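Local coordinates for HTH cro/C1-type domain-containing protein (Pseudomonas aeruginosa PAO1, PDB 7CSV) that acts as the HigA antitoxin, a dimeric regulator that recognizes specific pseudopalindromic DNA motifs, probably through its helix-turn-helix domain, at residues A[9-21]-A[42-54]. Sequence-based numbering, arbitrary orientation.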
loop_
_atom_site.group_PDB
_atom_site.type_symbol
_atom_site.label_atom_id
_atom_site.label_comp_id
_atom_site.label_asym_id
_atom_site.label_seq_id
_atom_site.Cartn_x
_atom_site.Cartn_y
_atom_site.Cartn_z
ATOM N N ILE A 9 -8.513 -4.181 9.671
ATOM C CA ILE A 9 -8.224 -5.606 9.708
ATOM C C ILE A 9 -6.768 -5.770 9.315
ATOM O O ILE A 9 -6.399 -5.488 8.171
ATOM C CB ILE A 9 -9.125 -6.405 8.762
ATOM C CG1 ILE A 9 -10.582 -6.317 9.207
ATOM C CG2 ILE A 9 -8.683 -7.860 8.711
ATOM C CD1 ILE A 9 -11.455 -7.283 8.476
ATOM N N HIS A 10 -5.955 -6.233 10.249
ATOM C CA HIS A 10 -4.537 -6.388 9.958
ATOM C C HIS A 10 -4.303 -7.526 8.966
ATOM O O HIS A 10 -4.932 -8.585 9.068
ATOM C CB HIS A 10 -3.752 -6.647 11.235
ATOM C CG HIS A 10 -2.291 -6.388 11.084
ATOM N ND1 HIS A 10 -1.441 -7.293 10.485
ATOM C CD2 HIS A 10 -1.530 -5.322 11.422
ATOM C CE1 HIS A 10 -0.218 -6.796 10.468
ATOM N NE2 HIS A 10 -0.244 -5.601 11.036
ATOM N N PRO A 11 -3.400 -7.339 7.999
ATOM C CA PRO A 11 -3.091 -8.426 7.062
ATOM C C PRO A 11 -2.659 -9.705 7.745
ATOM O O PRO A 11 -2.882 -10.788 7.195
ATOM C CB PRO A 11 -1.945 -7.853 6.218
ATOM C CG PRO A 11 -2.093 -6.369 6.333
ATOM C CD PRO A 11 -2.685 -6.090 7.675
ATOM N N GLY A 12 -2.024 -9.613 8.912
ATOM C CA GLY A 12 -1.587 -10.814 9.603
ATOM C C GLY A 12 -2.738 -11.686 10.049
ATOM O O GLY A 12 -2.594 -12.905 10.153
ATOM N N GLU A 13 -3.900 -11.080 10.296
ATOM C CA GLU A 13 -5.080 -11.869 10.627
ATOM C C GLU A 13 -5.495 -12.757 9.460
ATOM O O GLU A 13 -5.845 -13.929 9.652
ATOM C CB GLU A 13 -6.214 -10.934 11.038
ATOM C CG GLU A 13 -7.544 -11.606 11.300
ATOM C CD GLU A 13 -8.591 -10.592 11.727
ATOM O OE1 GLU A 13 -9.724 -10.642 11.214
ATOM O OE2 GLU A 13 -8.265 -9.722 12.558
ATOM N N ILE A 14 -5.462 -12.214 8.242
ATOM C CA ILE A 14 -5.783 -13.010 7.061
ATOM C C ILE A 14 -4.696 -14.042 6.796
ATOM O O ILE A 14 -4.988 -15.176 6.388
ATOM C CB ILE A 14 -6.005 -12.083 5.854
ATOM C CG1 ILE A 14 -7.303 -11.290 6.069
ATOM C CG2 ILE A 14 -6.003 -12.864 4.538
ATOM C CD1 ILE A 14 -7.731 -10.479 4.900
ATOM N N LEU A 15 -3.429 -13.676 7.016
ATOM C CA LEU A 15 -2.349 -14.651 6.868
ATOM C C LEU A 15 -2.548 -15.822 7.821
ATOM O O LEU A 15 -2.468 -16.992 7.413
ATOM C CB LEU A 15 -1.001 -13.976 7.117
ATOM C CG LEU A 15 0.258 -14.836 7.117
ATOM C CD1 LEU A 15 0.334 -15.563 5.804
ATOM C CD2 LEU A 15 1.485 -13.945 7.345
ATOM N N ARG A 16 -2.830 -15.514 9.097
ATOM C CA ARG A 16 -3.072 -16.548 10.102
ATOM C C ARG A 16 -4.249 -17.431 9.704
ATOM O O ARG A 16 -4.144 -18.658 9.686
ATOM C CB ARG A 16 -3.350 -15.908 11.474
ATOM C CG ARG A 16 -2.148 -15.349 12.211
ATOM C CD ARG A 16 -2.482 -15.029 13.682
ATOM N NE ARG A 16 -3.870 -14.597 13.868
ATOM C CZ ARG A 16 -4.267 -13.332 13.990
ATOM N NH1 ARG A 16 -5.555 -13.060 14.149
ATOM N NH2 ARG A 16 -3.391 -12.328 13.964
ATOM N N ASP A 17 -5.391 -16.813 9.404
ATOM C CA ASP A 17 -6.646 -17.550 9.288
ATOM C C ASP A 17 -6.770 -18.289 7.963
ATOM O O ASP A 17 -7.229 -19.434 7.940
ATOM C CB ASP A 17 -7.844 -16.610 9.437
ATOM C CG ASP A 17 -7.972 -16.021 10.824
ATOM O OD1 ASP A 17 -7.363 -16.544 11.772
ATOM O OD2 ASP A 17 -8.686 -15.009 10.953
ATOM N N GLU A 18 -6.411 -17.646 6.844
ATOM C CA GLU A 18 -6.680 -18.208 5.530
ATOM C C GLU A 18 -5.492 -18.940 4.938
ATOM O O GLU A 18 -5.638 -19.573 3.887
ATOM C CB GLU A 18 -7.121 -17.114 4.553
ATOM C CG GLU A 18 -8.316 -16.332 5.015
ATOM C CD GLU A 18 -9.562 -17.178 5.063
ATOM O OE1 GLU A 18 -9.551 -18.294 4.515
ATOM O OE2 GLU A 18 -10.552 -16.728 5.647
ATOM N N PHE A 19 -4.322 -18.849 5.562
ATOM C CA PHE A 19 -3.151 -19.497 4.986
ATOM C C PHE A 19 -2.444 -20.384 6.005
ATOM O O PHE A 19 -2.312 -21.591 5.778
ATOM C CB PHE A 19 -2.214 -18.438 4.402
ATOM C CG PHE A 19 -2.795 -17.718 3.218
ATOM C CD1 PHE A 19 -3.571 -16.585 3.389
ATOM C CD2 PHE A 19 -2.584 -18.196 1.925
ATOM C CE1 PHE A 19 -4.119 -15.931 2.302
ATOM C CE2 PHE A 19 -3.121 -17.544 0.835
ATOM C CZ PHE A 19 -3.892 -16.400 1.027
ATOM N N LEU A 20 -1.985 -19.817 7.122
ATOM C CA LEU A 20 -1.253 -20.625 8.098
ATOM C C LEU A 20 -2.137 -21.717 8.686
ATOM O O LEU A 20 -1.736 -22.885 8.761
ATOM C CB LEU A 20 -0.688 -19.744 9.209
ATOM C CG LEU A 20 0.345 -18.700 8.783
ATOM C CD1 LEU A 20 0.986 -18.066 10.003
ATOM C CD2 LEU A 20 1.398 -19.325 7.870
ATOM N N MET A 21 -3.356 -21.359 9.104
ATOM C CA MET A 21 -4.254 -22.370 9.649
ATOM C C MET A 21 -4.808 -23.279 8.562
ATOM O O MET A 21 -5.093 -24.453 8.824
ATOM C CB MET A 21 -5.398 -21.702 10.414
ATOM C CG MET A 21 -4.976 -21.037 11.692
ATOM S SD MET A 21 -6.419 -20.494 12.623
ATOM C CE MET A 21 -5.851 -18.923 13.265
ATOM N N ASN A 42 6.768 -13.438 12.654
ATOM C CA ASN A 42 6.120 -13.363 13.959
ATOM C C ASN A 42 5.478 -11.998 14.174
ATOM O O ASN A 42 4.347 -11.912 14.667
ATOM C CB ASN A 42 7.123 -13.644 15.077
ATOM C CG ASN A 42 7.417 -15.133 15.254
ATOM O OD1 ASN A 42 6.679 -15.994 14.776
ATOM N ND2 ASN A 42 8.496 -15.433 15.962
ATOM N N ASP A 43 6.190 -10.921 13.823
ATOM C CA ASP A 43 5.642 -9.577 14.006
ATOM C C ASP A 43 4.356 -9.385 13.202
ATOM O O ASP A 43 3.400 -8.767 13.682
ATOM C CB ASP A 43 6.673 -8.521 13.606
ATOM C CG ASP A 43 7.874 -8.468 14.537
ATOM O OD1 ASP A 43 7.773 -8.931 15.687
ATOM O OD2 ASP A 43 8.921 -7.934 14.112
ATOM N N ILE A 44 4.315 -9.902 11.971
ATOM C CA ILE A 44 3.141 -9.708 11.120
ATOM C C ILE A 44 1.932 -10.446 11.690
ATOM O O ILE A 44 0.835 -9.890 11.777
ATOM C CB ILE A 44 3.441 -10.151 9.676
ATOM C CG1 ILE A 44 4.446 -9.197 9.030
ATOM C CG2 ILE A 44 2.140 -10.236 8.863
ATOM C CD1 ILE A 44 5.240 -9.844 7.870
ATOM N N VAL A 45 2.104 -11.715 12.069
ATOM C CA VAL A 45 0.953 -12.467 12.559
ATOM C C VAL A 45 0.496 -11.942 13.910
ATOM O O VAL A 45 -0.671 -12.108 14.265
ATOM C CB VAL A 45 1.244 -13.975 12.647
ATOM C CG1 VAL A 45 1.692 -14.508 11.290
ATOM C CG2 VAL A 45 2.267 -14.269 13.720
ATOM N N ARG A 46 1.393 -11.321 14.668
ATOM C CA ARG A 46 1.032 -10.654 15.915
ATOM C C ARG A 46 0.464 -9.263 15.683
ATOM O O ARG A 46 0.136 -8.573 16.663
ATOM C CB ARG A 46 2.252 -10.559 16.824
ATOM C CG ARG A 46 2.710 -11.885 17.413
ATOM C CD ARG A 46 1.947 -12.199 18.689
ATOM N NE ARG A 46 2.542 -11.555 19.856
ATOM C CZ ARG A 46 2.122 -10.407 20.380
ATOM N NH1 ARG A 46 2.740 -9.907 21.446
ATOM N NH2 ARG A 46 1.095 -9.757 19.846
ATOM N N GLU A 47 0.359 -8.835 14.418
ATOM C CA GLU A 47 -0.198 -7.527 14.060
ATOM C C GLU A 47 0.661 -6.379 14.599
ATOM O O GLU A 47 0.152 -5.307 14.942
ATOM C CB GLU A 47 -1.661 -7.424 14.515
ATOM C CG GLU A 47 -2.451 -8.671 14.105
ATOM C CD GLU A 47 -3.952 -8.551 14.272
ATOM O OE1 GLU A 47 -4.459 -7.431 14.498
ATOM O OE2 GLU A 47 -4.625 -9.599 14.183
ATOM N N GLN A 48 1.977 -6.598 14.640
ATOM C CA GLN A 48 2.962 -5.636 15.115
ATOM C C GLN A 48 3.855 -5.129 13.997
ATOM O O GLN A 48 4.836 -4.427 14.268
ATOM C CB GLN A 48 3.842 -6.255 16.206
ATOM C CG GLN A 48 3.067 -6.859 17.334
ATOM C CD GLN A 48 2.265 -5.804 18.076
ATOM O OE1 GLN A 48 2.813 -4.799 18.519
ATOM N NE2 GLN A 48 0.961 -6.018 18.189
ATOM N N ARG A 49 3.550 -5.480 12.755
ATOM C CA ARG A 49 4.345 -5.034 11.626
ATOM C C ARG A 49 3.499 -5.205 10.377
ATOM O O ARG A 49 2.720 -6.156 10.285
ATOM C CB ARG A 49 5.649 -5.833 11.517
ATOM C CG ARG A 49 6.471 -5.526 10.289
ATOM C CD ARG A 49 7.347 -6.704 9.895
ATOM N NE ARG A 49 8.349 -7.030 10.907
ATOM C CZ ARG A 49 9.476 -6.348 11.092
ATOM N NH1 ARG A 49 10.332 -6.724 12.031
ATOM N NH2 ARG A 49 9.747 -5.286 10.345
ATOM N N GLY A 50 3.633 -4.273 9.434
ATOM C CA GLY A 50 2.925 -4.398 8.174
ATOM C C GLY A 50 3.670 -5.240 7.150
ATOM O O GLY A 50 4.813 -5.662 7.355
ATOM N N ILE A 51 2.987 -5.490 6.033
ATOM C CA ILE A 51 3.561 -6.198 4.889
ATOM C C ILE A 51 4.324 -5.203 4.032
ATOM O O ILE A 51 3.734 -4.268 3.476
ATOM C CB ILE A 51 2.469 -6.877 4.051
ATOM C CG1 ILE A 51 1.551 -7.727 4.917
ATOM C CG2 ILE A 51 3.096 -7.709 2.927
ATOM C CD1 ILE A 51 2.248 -8.808 5.587
ATOM N N SER A 52 5.628 -5.411 3.907
ATOM C CA SER A 52 6.438 -4.647 2.977
ATOM C C SER A 52 6.277 -5.190 1.555
ATOM O O SER A 52 5.808 -6.309 1.334
ATOM C CB SER A 52 7.910 -4.710 3.371
ATOM O OG SER A 52 8.417 -6.024 3.139
ATOM N N ALA A 53 6.709 -4.383 0.581
ATOM C CA ALA A 53 6.673 -4.834 -0.807
ATOM C C ALA A 53 7.456 -6.123 -0.980
ATOM O O ALA A 53 6.991 -7.048 -1.650
ATOM C CB ALA A 53 7.223 -3.754 -1.733
ATOM N N ASP A 54 8.655 -6.190 -0.396
ATOM C CA ASP A 54 9.476 -7.392 -0.520
ATOM C C ASP A 54 8.755 -8.587 0.079
ATOM O O ASP A 54 8.699 -9.656 -0.534
ATOM C CB ASP A 54 10.830 -7.161 0.156
ATOM C CG ASP A 54 11.772 -8.340 0.026
ATOM O OD1 ASP A 54 12.456 -8.438 -1.011
ATOM O OD2 ASP A 54 11.845 -9.144 0.980
HETATM O O HOH W 1 -6.944 -7.665 12.496
#
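In the helix-turn-helix domain, helix 11-23, with its N-cap His10, packs on the C-terminal end of helix 38-45, probably the DNA recognition helix; the His10 ring lies against the Schellman turn at Glu47 and Arg16 bonds to it. Glu47 CA sits 3.5 Å from the His10 ring centroid, over one face, a CH-pi contact. His10 ND1 accepts from Gly12 N at 2.9 Å, an N-cap bond near the ring plane that fixes the ring's rotation, while Arg49 O lies at its edge. Gly12, without a side chain, brings its CA within 3.4 Å of Ile44 O in a CA-H...O contact. Bent at chi3 (-32°), Arg16 brings NH2 to two acceptors at its guanidinium edge: Val45 O at 2.7 Å and, in a nearly straight (171°) salt bridge, the anti lone pair of Glu47 OE2 at 3.0 Å. Guanidinium and carboxylate are almost coplanar. Val45 CG1 fits against Leu15 CD2 and Leu20 CD1, continuing into a core with Leu30 of helix 27-34. A water accepts from His10 N and donates to Glu47 OE1. Glu13 OE2 and Glu47 OE2 lie 4.0 Å apart, like charges that Arg16 probably helps to balance. Arg16 NH2 thus joins Val45 O, in the last residue of helix 38-45, to the Glu47 carboxylate, holding that end against helix 11-23.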